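Local coordinates for protein endo-alpha-(1->5)-L-arabinanase (Bacillus licheniformis, PDB 6B7K) that probably cuts the backbone of arabinans, hydrolysing internal alpha-1,5-linked arabinofuranose bonds as a calcium-containing member of glycoside hydrolase family 43, at residues A[80-85]-A[139-144]; A[44-49]-A[56-61]. All coordinates share one frame; numbering follows the deposited sequence.

Contact 1: residues A[80-85]-A[139-144]; sequences QWAPDI and IDPDLV. With CA (calcium ion), chain F.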
loop_
_atom_site.group_PDB
_atom_site.type_symbol
_atom_site.label_atom_id
_atom_site.label_comp_id
_atom_site.label_asym_id
_atom_site.label_seq_id
_atom_site.Cartn_x
_atom_site.Cartn_y
_atom_site.Cartn_z
ATOM N N GLN A 80 12.011 -7.077 -1.251
ATOM C CA GLN A 80 10.838 -6.686 -2.016
ATOM C C GLN A 80 10.053 -5.631 -1.246
ATOM O O GLN A 80 10.124 -5.553 -0.017
ATOM C CB GLN A 80 9.954 -7.897 -2.321
ATOM C CG GLN A 80 10.462 -8.770 -3.465
ATOM C CD GLN A 80 11.808 -9.413 -3.172
ATOM O OE1 GLN A 80 11.906 -10.335 -2.364
ATOM N NE2 GLN A 80 12.854 -8.927 -3.830
ATOM N N TRP A 81 9.306 -4.812 -1.981
ATOM C CA TRP A 81 8.690 -3.620 -1.419
ATOM C C TRP A 81 7.176 -3.753 -1.351
ATOM O O TRP A 81 6.561 -4.546 -2.071
ATOM C CB TRP A 81 9.008 -2.368 -2.242
ATOM C CG TRP A 81 10.396 -2.228 -2.772
ATOM C CD1 TRP A 81 11.503 -2.952 -2.434
ATOM C CD2 TRP A 81 10.823 -1.276 -3.750
ATOM N NE1 TRP A 81 12.592 -2.513 -3.151
ATOM C CE2 TRP A 81 12.199 -1.483 -3.963
ATOM C CE3 TRP A 81 10.173 -0.269 -4.466
ATOM C CZ2 TRP A 81 12.931 -0.716 -4.864
ATOM C CZ3 TRP A 81 10.899 0.484 -5.355
ATOM C CH2 TRP A 81 12.261 0.259 -5.547
ATOM N N ALA A 82 6.591 -2.931 -0.475
ATOM C CA ALA A 82 5.177 -2.569 -0.429
ATOM C C ALA A 82 4.243 -3.748 -0.658
ATOM O O ALA A 82 3.615 -3.840 -1.722
ATOM C CB ALA A 82 4.889 -1.480 -1.464
ATOM N N PRO A 83 4.117 -4.661 0.297
ATOM C CA PRO A 83 3.159 -5.756 0.148
ATOM C C PRO A 83 1.746 -5.310 0.495
ATOM O O PRO A 83 1.527 -4.334 1.212
ATOM C CB PRO A 83 3.667 -6.802 1.144
ATOM C CG PRO A 83 4.308 -5.994 2.207
ATOM C CD PRO A 83 4.904 -4.784 1.538
ATOM N N ASP A 84 0.780 -6.047 -0.049
ATOM C CA ASP A 84 -0.630 -5.850 0.267
ATOM C C ASP A 84 -1.246 -7.202 0.591
ATOM O O ASP A 84 -1.161 -8.133 -0.214
ATOM C CB ASP A 84 -1.383 -5.181 -0.884
ATOM C CG ASP A 84 -2.848 -4.967 -0.563
ATOM O OD1 ASP A 84 -3.140 -4.329 0.470
ATOM O OD2 ASP A 84 -3.710 -5.437 -1.336
ATOM N N ILE A 85 -1.870 -7.303 1.759
ATOM C CA ILE A 85 -2.438 -8.549 2.249
ATOM C C ILE A 85 -3.931 -8.360 2.477
ATOM O O ILE A 85 -4.364 -7.343 3.031
ATOM C CB ILE A 85 -1.731 -9.010 3.543
ATOM C CG1 ILE A 85 -2.330 -10.322 4.055
ATOM C CG2 ILE A 85 -1.776 -7.909 4.597
ATOM C CD1 ILE A 85 -2.134 -11.489 3.109
ATOM N N ILE A 139 4.719 -0.745 -8.872
ATOM C CA ILE A 139 4.968 -0.991 -7.457
ATOM C C ILE A 139 3.773 -0.472 -6.665
ATOM O O ILE A 139 2.828 0.095 -7.221
ATOM C CB ILE A 139 6.272 -0.335 -6.950
ATOM C CG1 ILE A 139 6.190 1.191 -7.045
ATOM C CG2 ILE A 139 7.490 -0.866 -7.697
ATOM C CD1 ILE A 139 7.319 1.894 -6.321
ATOM N N ASP A 140 3.834 -0.660 -5.351
ATOM C CA ASP A 140 2.784 -0.247 -4.426
ATOM C C ASP A 140 1.398 -0.754 -4.840
ATOM O O ASP A 140 0.495 0.042 -5.110
ATOM C CB ASP A 140 2.776 1.268 -4.272
ATOM C CG ASP A 140 4.102 1.806 -3.772
ATOM O OD1 ASP A 140 5.056 1.011 -3.645
ATOM O OD2 ASP A 140 4.193 3.023 -3.506
ATOM N N PRO A 141 1.197 -2.069 -4.883
ATOM C CA PRO A 141 -0.115 -2.602 -5.254
ATOM C C PRO A 141 -1.081 -2.570 -4.080
ATOM O O PRO A 141 -0.695 -2.420 -2.919
ATOM C CB PRO A 141 0.200 -4.041 -5.667
ATOM C CG PRO A 141 1.345 -4.408 -4.797
ATOM C CD PRO A 141 2.159 -3.149 -4.598
ATOM N N ASP A 142 -2.362 -2.715 -4.408
ATOM C CA ASP A 142 -3.402 -2.712 -3.385
ATOM C C ASP A 142 -4.676 -3.282 -3.982
ATOM O O ASP A 142 -5.165 -2.772 -4.996
ATOM C CB ASP A 142 -3.642 -1.306 -2.852
ATOM C CG ASP A 142 -4.425 -1.305 -1.562
ATOM O OD1 ASP A 142 -3.819 -1.577 -0.503
ATOM O OD2 ASP A 142 -5.644 -1.039 -1.607
ATOM N N LEU A 143 -5.208 -4.326 -3.356
ATOM C CA LEU A 143 -6.440 -4.961 -3.794
ATOM C C LEU A 143 -7.640 -4.280 -3.147
ATOM O O LEU A 143 -7.586 -3.877 -1.982
ATOM C CB LEU A 143 -6.418 -6.449 -3.440
ATOM C CG LEU A 143 -7.659 -7.306 -3.697
ATOM C CD1 LEU A 143 -7.988 -7.363 -5.176
ATOM C CD2 LEU A 143 -7.451 -8.702 -3.140
ATOM N N VAL A 144 -8.720 -4.148 -3.912
ATOM C CA VAL A 144 -9.959 -3.548 -3.430
ATOM C C VAL A 144 -11.129 -4.272 -4.086
ATOM O O VAL A 144 -11.066 -4.636 -5.265
ATOM C CB VAL A 144 -10.004 -2.029 -3.712
ATOM C CG1 VAL A 144 -9.722 -1.746 -5.179
ATOM C CG2 VAL A 144 -11.344 -1.438 -3.292
HETATM CA CA CA F . -4.967 -2.859 1.138
HETATM O O HOH W 1 -7.110 -2.680 2.620
#
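D84 and D142 converge on a calcium ion, each lending its OD1 atom. The two segments open neighbouring propeller blades, run in nearly the same direction and hold the central calcium site between them. The D84 carboxyl lies anti to the backbone N (chi1 -180°), which carries it across to segment 139-144, where its oxygens divide the work: OD1 lies 2.4 Å from the metal, whereas OD2 accepts the backbone N-H of L143 (N to OD2 2.7 Å) in a nearly straight bond from above the carboxylate plane. D142 OD1, its CG likewise anti to N, stands 2.4 Å from the calcium. The two carboxylates are turned 41° from each other, and D264 and a water add further ligands. Farther back, carbon meets oxygen at A82 and apolar groups meet at W81. A82 CB sits 3.3 Å from D140 OD1, and P141 sets its CD against the A82 carbonyl oxygen. I139 CD1 reaches the edge of the W81 indole, 4.0 Å from CZ3. D140, predicted to tune the acid and orient substrate, lies two residues before D142. Calcium probably offsets the clustered acidic charge, while metal at OD1 and N-H at OD2 together restrain rotation of the D84 carboxylate.

Contact 2: residues A[44-49]-A[56-61]; sequences LRVIKS and SAAPSI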
loop_
_atom_site.group_PDB
_atom_site.type_symbol
_atom_site.label_atom_id
_atom_site.label_comp_id
_atom_site.label_asym_id
_atom_site.label_seq_id
_atom_site.Cartn_x
_atom_site.Cartn_y
_atom_site.Cartn_z
ATOM N N LEU A 44 10.136 -10.223 2.150
ATOM C CA LEU A 44 9.099 -9.359 2.699
ATOM C C LEU A 44 9.055 -9.510 4.212
ATOM O O LEU A 44 9.130 -10.626 4.736
ATOM C CB LEU A 44 7.731 -9.697 2.100
ATOM C CG LEU A 44 7.570 -9.399 0.611
ATOM C CD1 LEU A 44 6.296 -10.024 0.078
ATOM C CD2 LEU A 44 7.574 -7.895 0.375
ATOM N N ARG A 45 8.928 -8.382 4.908
ATOM C CA ARG A 45 8.956 -8.360 6.364
ATOM C C ARG A 45 7.557 -8.558 6.932
ATOM O O ARG A 45 6.588 -7.964 6.452
ATOM C CB ARG A 45 9.544 -7.038 6.860
ATOM C CG ARG A 45 9.520 -6.854 8.367
ATOM C CD ARG A 45 10.501 -5.771 8.796
ATOM N NE ARG A 45 10.323 -5.378 10.192
ATOM C CZ ARG A 45 10.793 -6.065 11.231
ATOM N NH1 ARG A 45 11.466 -7.191 11.036
ATOM N NH2 ARG A 45 10.583 -5.627 12.466
ATOM N N VAL A 46 7.460 -9.409 7.953
ATOM C CA VAL A 46 6.205 -9.680 8.642
ATOM C C VAL A 46 6.447 -9.571 10.138
ATOM O O VAL A 46 7.423 -10.128 10.655
ATOM C CB VAL A 46 5.644 -11.070 8.287
ATOM C CG1 VAL A 46 4.369 -11.332 9.062
ATOM C CG2 VAL A 46 5.389 -11.179 6.795
ATOM N N ILE A 47 5.569 -8.848 10.830
ATOM C CA ILE A 47 5.595 -8.771 12.283
ATOM C C ILE A 47 4.189 -9.029 12.803
ATOM O O ILE A 47 3.194 -8.686 12.156
ATOM C CB ILE A 47 6.144 -7.419 12.792
ATOM C CG1 ILE A 47 5.395 -6.246 12.159
ATOM C CG2 ILE A 47 7.627 -7.309 12.493
ATOM C CD1 ILE A 47 5.927 -4.895 12.592
ATOM N N LYS A 48 4.114 -9.652 13.974
ATOM C CA LYS A 48 2.864 -10.130 14.544
ATOM C C LYS A 48 2.591 -9.441 15.875
ATOM O O LYS A 48 3.489 -8.868 16.499
ATOM C CB LYS A 48 2.904 -11.653 14.738
ATOM C CG LYS A 48 4.112 -12.130 15.533
ATOM C CD LYS A 48 4.264 -13.642 15.499
ATOM C CE LYS A 48 3.102 -14.332 16.185
ATOM N NZ LYS A 48 3.335 -15.797 16.312
ATOM N N SER A 49 1.332 -9.512 16.310
ATOM C CA SER A 49 0.928 -8.890 17.563
ATOM C C SER A 49 -0.341 -9.556 18.075
ATOM O O SER A 49 -1.247 -9.863 17.297
ATOM C CB SER A 49 0.694 -7.388 17.393
ATOM O OG SER A 49 0.267 -6.807 18.610
ATOM N N SER A 56 6.257 -8.348 17.355
ATOM C CA SER A 56 7.434 -9.202 17.362
ATOM C C SER A 56 7.674 -9.712 15.949
ATOM O O SER A 56 6.764 -9.748 15.118
ATOM C CB SER A 56 7.279 -10.376 18.335
ATOM O OG SER A 56 6.252 -11.249 17.900
ATOM N N ALA A 57 8.915 -10.111 15.685
ATOM C CA ALA A 57 9.289 -10.552 14.350
ATOM C C ALA A 57 8.580 -11.851 13.990
ATOM O O ALA A 57 8.232 -12.658 14.853
ATOM C CB ALA A 57 10.805 -10.734 14.252
ATOM N N ALA A 58 8.357 -12.037 12.696
ATOM C CA ALA A 58 7.705 -13.210 12.140
ATOM C C ALA A 58 8.487 -13.671 10.922
ATOM O O ALA A 58 9.263 -12.900 10.348
ATOM C CB ALA A 58 6.250 -12.901 11.756
ATOM N N PRO A 59 8.328 -14.932 10.516
ATOM C CA PRO A 59 9.083 -15.430 9.359
ATOM C C PRO A 59 8.843 -14.571 8.126
ATOM O O PRO A 59 7.708 -14.216 7.805
ATOM C CB PRO A 59 8.548 -16.854 9.173
ATOM C CG PRO A 59 8.092 -17.258 10.525
ATOM C CD PRO A 59 7.566 -16.009 11.178
ATOM N N SER A 60 9.931 -14.232 7.444
ATOM C CA SER A 60 9.856 -13.395 6.260
ATOM C C SER A 60 9.345 -14.192 5.066
ATOM O O SER A 60 9.543 -15.405 4.970
ATOM C CB SER A 60 11.226 -12.800 5.945
ATOM O OG SER A 60 11.726 -12.074 7.054
ATOM N N ILE A 61 8.676 -13.494 4.154
ATOM C CA ILE A 61 8.204 -14.098 2.914
ATOM C C ILE A 61 9.323 -14.025 1.888
ATOM O O ILE A 61 10.064 -13.036 1.830
ATOM C CB ILE A 61 6.928 -13.399 2.409
ATOM C CG1 ILE A 61 5.926 -13.229 3.550
ATOM C CG2 ILE A 61 6.299 -14.195 1.275
ATOM C CD1 ILE A 61 5.467 -14.532 4.154
#
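S56 pairs with K48 in both directions: S56 N donates to K48 O and K48 N to S56 O, each 2.9 Å long. The K48 side chain leaves between its backbone N and carbonyl carbon (chi1 53°), which lays CG 3.3 Å from S56 OG before the chain bends at its third torsion. S56 O also receives a CA-H contact from I47. A57 turns its methyl away from segment 44-49, and I47 opposes it in a non-hydrogen-bonded pair. A58 follows with a weak bond from its N to V46 O, and its CB meets V46 CG1 at 3.6 Å. P59 has no N-H to give; its carbonyl oxygen lies 3.8 Å from V46 CB. S60 packs its CB against L44 O. The register shifts by one residue around P59 and S60, as in a bulge, consistent with the weak bonding mid-hairpin. Regular pairing resumes at I61, whose N donates to L44 O (3.0 Å) and whose O accepts from L44 N (2.8 Å). The CB atoms of L44 and I61 touch, while I61 CG1 meets V46 CG2. This antiparallel hairpin is therefore held by paired backbone bonds at its ends, with V46 between them touching A58 with one methyl and I61 with the other.

In the fold
Contact 2 comes first along the chain and is complete before contact 1 opens; their centres are 16 Å apart. In the five-bladed beta-propeller of family 43, contact 2 lies within one blade, pairing strands 44-49 and 54-61, its centre about 17 Å from that of the chain. Contact 1 instead joins successive blades near the axis: strands 81-87 and 142-145 are the first strands of two consecutive sheets. The two contacts touch directly, since L44 CD2 packs 3.5 Å from Q80 O and also meets P83. L44 thus ties the first blade to the second, whose inner strand carries a calcium ligand, and contact 1 ties the second to the third.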